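Local structure of periplasmic divalent cation tolerance protein CutA (Pyrococcus horikoshii, 1UKU) at the interface of chains A and B. The protein binds copper(II) at the interface between two of its trimers and is involved in resistance to heavy metals. Sequence-based numbering; all coordinates share one arbitrary frame. Chains: chain A/B, periplasmic divalent cation tolerance protein CutA.

Contact 1: the interface of chains A and B. Residues chain A 89, 91-92; chain B 76-80.
A:Asn89 and A:Tyr92 turn their side chains onto the B:Val77-B:Ile80 stretch of the neighbouring subunit with different first torsions. In A:Asn89, CG lies between its own backbone N and carbonyl carbon (chi1 54°), which sets the amide against the B backbone. In A:Tyr92, CG lies opposite the backbone N (chi1 -176°), and the ring reaches B:Ala79. This is part of the subunit interface of the CutA-family homotrimer. The A:Asn89 amide reads the B main chain with both of its ends. Its ND2 gives a nearly straight hydrogen bond to the carbonyl O of B:Pro78, at 2.8 Å, with that oxygen in the amide plane. Its OD1 accepts from the backbone N of B:Ile80, at 2.9 Å, and this bond is more bent. The same ND2 also donates to OD1 of A:Asp91, 2.9 Å away, approaching from above the carboxylate plane. With both ends of the amide engaged, its flip is fixed. B:Ile80 crosses the A:Asn89 side chain at about a right angle, with CG1 3.8 Å from the amide carbon CG. The methyl CB of B:Ala79 sits over one face of the A:Tyr92 ring, toward its rim, 3.6 Å from CE1. At the start of helix 90-99, CG1 of B:Val77 packs on the A backbone, 3.5 Å from the O of A:Asp91 and close to CA of A:Tyr92.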
ATOM      1  N   ASN A  89      14.744  -5.875  -5.656  1.00  9.57           N
ATOM      2  CA  ASN A  89      16.199  -6.072  -5.597  1.00 10.07           C
ATOM      3  C   ASN A  89      16.529  -7.480  -5.159  1.00 10.88           C
ATOM      4  O   ASN A  89      15.933  -8.031  -4.237  1.00 10.14           O
ATOM      5  CB  ASN A  89      16.903  -5.062  -4.710  1.00  9.57           C
ATOM      6  CG  ASN A  89      16.332  -5.012  -3.301  1.00  9.44           C
ATOM      7  OD1 ASN A  89      15.105  -4.909  -3.106  1.00  9.41           O
ATOM      8  ND2 ASN A  89      17.224  -5.023  -2.300  1.00  8.76           N
ATOM      9  N   ASP A  91      19.035  -8.974  -3.546  1.00 12.71           N
ATOM     10  CA  ASP A  91      19.506  -9.280  -2.190  1.00 12.82           C
ATOM     11  C   ASP A  91      18.318  -9.448  -1.215  1.00 11.78           C
ATOM     12  O   ASP A  91      18.305 -10.325  -0.343  1.00 11.41           O
ATOM     13  CB  ASP A  91      20.517  -8.239  -1.661  1.00 14.18           C
ATOM     14  CG  ASP A  91      20.095  -6.793  -1.899  1.00 19.19           C
ATOM     15  OD1 ASP A  91      19.638  -6.430  -3.020  1.00 25.69           O
ATOM     16  OD2 ASP A  91      20.222  -5.917  -1.005  1.00 25.84           O
ATOM     17  N   TYR A  92      17.296  -8.622  -1.386  1.00 10.75           N
ATOM     18  CA  TYR A  92      16.118  -8.755  -0.564  1.00  9.96           C
ATOM     19  C   TYR A  92      15.351 -10.041  -0.889  1.00  9.30           C
ATOM     20  O   TYR A  92      14.900 -10.759   0.006  1.00  9.06           O
ATOM     21  CB  TYR A  92      15.205  -7.539  -0.708  1.00 10.47           C
ATOM     22  CG  TYR A  92      14.031  -7.628   0.218  1.00 10.76           C
ATOM     23  CD1 TYR A  92      14.158  -7.278   1.541  1.00 12.81           C
ATOM     24  CD2 TYR A  92      12.810  -8.125  -0.218  1.00 12.54           C
ATOM     25  CE1 TYR A  92      13.074  -7.380   2.402  1.00 14.33           C
ATOM     26  CE2 TYR A  92      11.748  -8.250   0.635  1.00 15.60           C
ATOM     27  CZ  TYR A  92      11.882  -7.848   1.926  1.00 15.39           C
ATOM     28  OH  TYR A  92      10.803  -7.972   2.791  1.00 19.97           O
TER
ATOM     29  N   ASP B  76      21.705  -2.564   4.821  1.00 15.35           N
ATOM     30  CA  ASP B  76      22.514  -3.458   3.984  1.00 17.18           C
ATOM     31  C   ASP B  76      21.648  -4.198   2.974  1.00 15.82           C
ATOM     32  O   ASP B  76      22.029  -4.356   1.813  1.00 17.06           O
ATOM     33  CB  ASP B  76      23.231  -4.524   4.832  1.00 18.52           C
ATOM     34  CG  ASP B  76      24.134  -3.940   5.886  1.00 24.09           C
ATOM     35  OD1 ASP B  76      24.874  -2.982   5.568  1.00 33.11           O
ATOM     36  OD2 ASP B  76      24.208  -4.416   7.050  1.00 29.71           O
ATOM     37  N   VAL B  77      20.495  -4.686   3.434  1.00 14.10           N
ATOM     38  CA  VAL B  77      19.571  -5.420   2.577  1.00 14.12           C
ATOM     39  C   VAL B  77      18.196  -4.745   2.654  1.00 12.48           C
ATOM     40  O   VAL B  77      17.320  -5.179   3.403  1.00 13.41           O
ATOM     41  CB  VAL B  77      19.489  -6.920   2.956  1.00 14.26           C
ATOM     42  CG1 VAL B  77      18.612  -7.681   1.979  1.00 15.56           C
ATOM     43  CG2 VAL B  77      20.887  -7.560   2.980  1.00 14.87           C
ATOM     44  N   PRO B  78      18.009  -3.679   1.893  1.00 11.07           N
ATOM     45  CA  PRO B  78      16.715  -2.984   1.926  1.00 11.06           C
ATOM     46  C   PRO B  78      15.707  -3.719   1.092  1.00 10.52           C
ATOM     47  O   PRO B  78      16.078  -4.478   0.198  1.00 10.32           O
ATOM     48  CB  PRO B  78      17.026  -1.646   1.285  1.00 10.71           C
ATOM     49  CG  PRO B  78      18.148  -1.937   0.351  1.00 12.68           C
ATOM     50  CD  PRO B  78      18.945  -3.055   0.957  1.00 12.35           C
ATOM     51  N   ALA B  79      14.431  -3.473   1.364  1.00  9.62           N
ATOM     52  CA  ALA B  79      13.352  -3.882   0.476  1.00  9.68           C
ATOM     53  C   ALA B  79      13.161  -2.778  -0.564  1.00  8.96           C
ATOM     54  O   ALA B  79      12.909  -1.625  -0.228  1.00  9.28           O
ATOM     55  CB  ALA B  79      12.075  -4.092   1.241  1.00 11.23           C
ATOM     56  N   ILE B  80      13.264  -3.132  -1.837  1.00  8.05           N
ATOM     57  CA  ILE B  80      13.014  -2.193  -2.918  1.00  7.07           C
ATOM     58  C   ILE B  80      12.054  -2.868  -3.897  1.00  7.48           C
ATOM     59  O   ILE B  80      12.474  -3.616  -4.796  1.00  8.04           O
ATOM     60  CB  ILE B  80      14.319  -1.762  -3.643  1.00  7.93           C
ATOM     61  CG1 ILE B  80      15.386  -1.383  -2.632  1.00  7.00           C
ATOM     62  CG2 ILE B  80      14.026  -0.575  -4.583  1.00  9.23           C
ATOM     63  CD1 ILE B  80      16.757  -1.105  -3.270  1.00  8.41           C
TER

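Contact 2: the interface of chains A and B. Residues chain A 31-33, 54; chain B 33-36.
A:Arg33, B:Arg33 and B:His35 bury the largest areas where strand 29-41 of one subunit meets the same strand of the other. The pairing is antiparallel and joins the sheets of two subunits of the CutA trimer. Its backbone bonds link A:Leu32 with B:Arg36. N of A:Leu32 donates to O of B:Arg36 at 2.8 Å. In return, N of B:Arg36 donates to O of A:Leu32 at 2.9 Å. B:His35 lies beside this bridge. Its CG sits between the backbone N and carbonyl carbon (chi1 65°), which brings one face of the imidazole against the A:Asn31 amide. The amide stacks on that face, the two planes 14° apart. CG of A:Asn31 is offset toward the rim and lies 3.3 Å from NE2 of B:His35. A bond within chain B positions the ring. NH1 of B:Arg33 donates to ND1 of B:His35 at 2.8 Å, nearly straight and in the plane of both groups. This bond fixes the rotation of the imidazole, and ND1 acts as the acceptor. The B:Arg33 chain is bent at chi2 (-70°), and its guanidinium lies beside the B:His35 ring edge. The other terminal nitrogen, NH2, points to chain A, and CD1 of A:Ile54 meets the guanidinium at its edge. A:Arg33 makes its contact at the root of the side chain: CB is 3.5 Å from the carbonyl O of B:Glu34 and also packs near CB of B:His35. The two Arg33 guanidiniums stand almost perpendicular; their like charges may disfavour a closer approach. Beside the strand bridge, water 1 links O of A:Leu32 to the guanidinium of B:Arg36, 3.0 Å from its NH1.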
ATOM      1  N   ASN A  31       4.558  -5.491   7.935  1.00  5.58           N
ATOM      2  CA  ASN A  31       4.555  -4.084   8.299  1.00  6.12           C
ATOM      3  C   ASN A  31       3.115  -3.755   8.757  1.00  6.50           C
ATOM      4  O   ASN A  31       2.169  -3.940   7.997  1.00  6.07           O
ATOM      5  CB  ASN A  31       4.900  -3.200   7.105  1.00  6.04           C
ATOM      6  CG  ASN A  31       6.322  -3.329   6.593  1.00  6.23           C
ATOM      7  OD1 ASN A  31       6.602  -2.742   5.545  1.00  7.60           O
ATOM      8  ND2 ASN A  31       7.228  -4.005   7.309  1.00  7.03           N
ATOM      9  N   LEU A  32       2.969  -3.294   9.990  1.00  5.39           N
ATOM     10  CA  LEU A  32       1.660  -3.035  10.602  1.00  6.48           C
ATOM     11  C   LEU A  32       1.505  -1.564  10.863  1.00  5.09           C
ATOM     12  O   LEU A  32       2.391  -0.938  11.415  1.00  6.44           O
ATOM     13  CB  LEU A  32       1.509  -3.772  11.924  1.00  7.07           C
ATOM     14  CG  LEU A  32       1.215  -5.284  11.839  1.00  9.35           C
ATOM     15  CD1 LEU A  32       2.118  -6.082  10.913  1.00 13.69           C
ATOM     16  CD2 LEU A  32       1.193  -5.875  13.246  1.00  8.41           C
ATOM     17  N   ARG A  33       0.357  -1.008  10.522  1.00  6.67           N
ATOM     18  CA  ARG A  33       0.060   0.397  10.824  1.00  6.72           C
ATOM     19  C   ARG A  33      -1.450   0.603  10.919  1.00  6.65           C
ATOM     20  O   ARG A  33      -2.221  -0.045  10.239  1.00  6.75           O
ATOM     21  CB  ARG A  33       0.692   1.380   9.829  1.00  7.50           C
ATOM     22  CG  ARG A  33      -0.083   1.627   8.554  1.00 11.70           C
ATOM     23  CD  ARG A  33      -0.095   0.495   7.649  1.00 11.30           C
ATOM     24  NE  ARG A  33      -0.928   0.709   6.440  1.00 13.79           N
ATOM     25  CZ  ARG A  33      -2.248   0.588   6.362  1.00 10.44           C
ATOM     26  NH1 ARG A  33      -2.975   0.330   7.417  1.00  8.31           N
ATOM     27  NH2 ARG A  33      -2.856   0.713   5.186  1.00  8.43           N
ATOM     28  N   ILE A  54       0.741  -5.466   6.002  1.00  5.43           N
ATOM     29  CA  ILE A  54       1.375  -5.732   4.731  1.00  6.76           C
ATOM     30  C   ILE A  54       2.362  -6.878   4.974  1.00  6.17           C
ATOM     31  O   ILE A  54       3.362  -6.724   5.675  1.00  6.11           O
ATOM     32  CB  ILE A  54       2.110  -4.476   4.211  1.00  6.76           C
ATOM     33  CG1 ILE A  54       1.137  -3.314   3.980  1.00 10.12           C
ATOM     34  CG2 ILE A  54       2.833  -4.800   2.898  1.00 10.92           C
ATOM     35  CD1 ILE A  54       1.792  -1.927   4.038  1.00 14.57           C
TER
ATOM     36  N   ARG B  33       5.034   7.196   5.893  1.00  6.67           N
ATOM     37  CA  ARG B  33       4.249   6.977   7.113  1.00  6.72           C
ATOM     38  C   ARG B  33       4.889   5.875   7.954  1.00  6.65           C
ATOM     39  O   ARG B  33       5.476   4.944   7.439  1.00  6.75           O
ATOM     40  CB  ARG B  33       2.769   6.675   6.839  1.00  7.50           C
ATOM     41  CG  ARG B  33       2.431   5.237   6.519  1.00 11.70           C
ATOM     42  CD  ARG B  33       2.909   4.798   5.223  1.00 11.30           C
ATOM     43  NE  ARG B  33       2.653   3.362   4.949  1.00 13.79           N
ATOM     44  CZ  ARG B  33       3.371   2.335   5.390  1.00 10.44           C
ATOM     45  NH1 ARG B  33       4.376   2.505   6.209  1.00  8.31           N
ATOM     46  NH2 ARG B  33       3.082   1.103   4.984  1.00  8.43           N
ATOM     47  N   GLU B  34       4.788   6.026   9.263  1.00  7.00           N
ATOM     48  CA  GLU B  34       5.299   5.037  10.203  1.00  6.92           C
ATOM     49  C   GLU B  34       4.604   3.678  10.103  1.00  6.70           C
ATOM     50  O   GLU B  34       3.416   3.580   9.795  1.00  7.14           O
ATOM     51  CB  GLU B  34       5.182   5.604  11.632  1.00  7.30           C
ATOM     52  CG  GLU B  34       6.137   6.756  11.897  1.00 12.81           C
ATOM     53  CD  GLU B  34       5.857   7.476  13.215  1.00 16.48           C
ATOM     54  OE1 GLU B  34       6.358   8.622  13.391  1.00 16.99           O
ATOM     55  OE2 GLU B  34       5.145   6.914  14.087  1.00 20.49           O
ATOM     56  N   HIS B  35       5.370   2.639  10.432  1.00  5.42           N
ATOM     57  CA  HIS B  35       4.779   1.331  10.695  1.00  5.62           C
ATOM     58  C   HIS B  35       5.671   0.579  11.657  1.00  5.70           C
ATOM     59  O   HIS B  35       6.788   1.012  11.950  1.00  6.62           O
ATOM     60  CB  HIS B  35       4.542   0.523   9.411  1.00  6.50           C
ATOM     61  CG  HIS B  35       5.797   0.149   8.688  1.00  5.63           C
ATOM     62  ND1 HIS B  35       6.089   0.584   7.415  1.00  6.80           N
ATOM     63  CD2 HIS B  35       6.823  -0.656   9.058  1.00  5.66           C
ATOM     64  CE1 HIS B  35       7.278   0.115   7.063  1.00  6.59           C
ATOM     65  NE2 HIS B  35       7.732  -0.665   8.028  1.00  6.47           N
ATOM     66  N   ARG B  36       5.162  -0.528  12.159  1.00  5.63           N
ATOM     67  CA  ARG B  36       5.933  -1.457  12.980  1.00  6.17           C
ATOM     68  C   ARG B  36       6.196  -2.703  12.162  1.00  6.01           C
ATOM     69  O   ARG B  36       5.274  -3.347  11.609  1.00  7.24           O
ATOM     70  CB  ARG B  36       5.172  -1.786  14.262  1.00  7.07           C
ATOM     71  CG  ARG B  36       5.120  -0.567  15.183  1.00  9.29           C
ATOM     72  CD  ARG B  36       4.172  -0.709  16.313  1.00 11.85           C
ATOM     73  NE  ARG B  36       4.424   0.299  17.336  1.00 14.94           N
ATOM     74  CZ  ARG B  36       3.919   1.523  17.359  1.00 19.31           C
ATOM     75  NH1 ARG B  36       3.102   1.958  16.400  1.00 21.49           N
ATOM     76  NH2 ARG B  36       4.238   2.332  18.376  1.00 21.15           N
TER
HETATM   77  O   HOH W   1       2.630   1.496  13.452  1.00 20.29           O

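The centres of contact 1 and contact 2 lie about 18 Å apart on the same A-B interface, and they have no residues in common. Contact 2 pairs strand 29-41 of both chains. Contact 1 instead sets the turn after strand 87-88 and the start of helix 90-99 of chain A against the B segment leading into strand 81-84. Sheet pairing and C-terminal helix docking therefore hold the subunits together at separate places. The interface is not an exact two-fold, so each subunit offers different surfaces to its two neighbours, as suits a homotrimer.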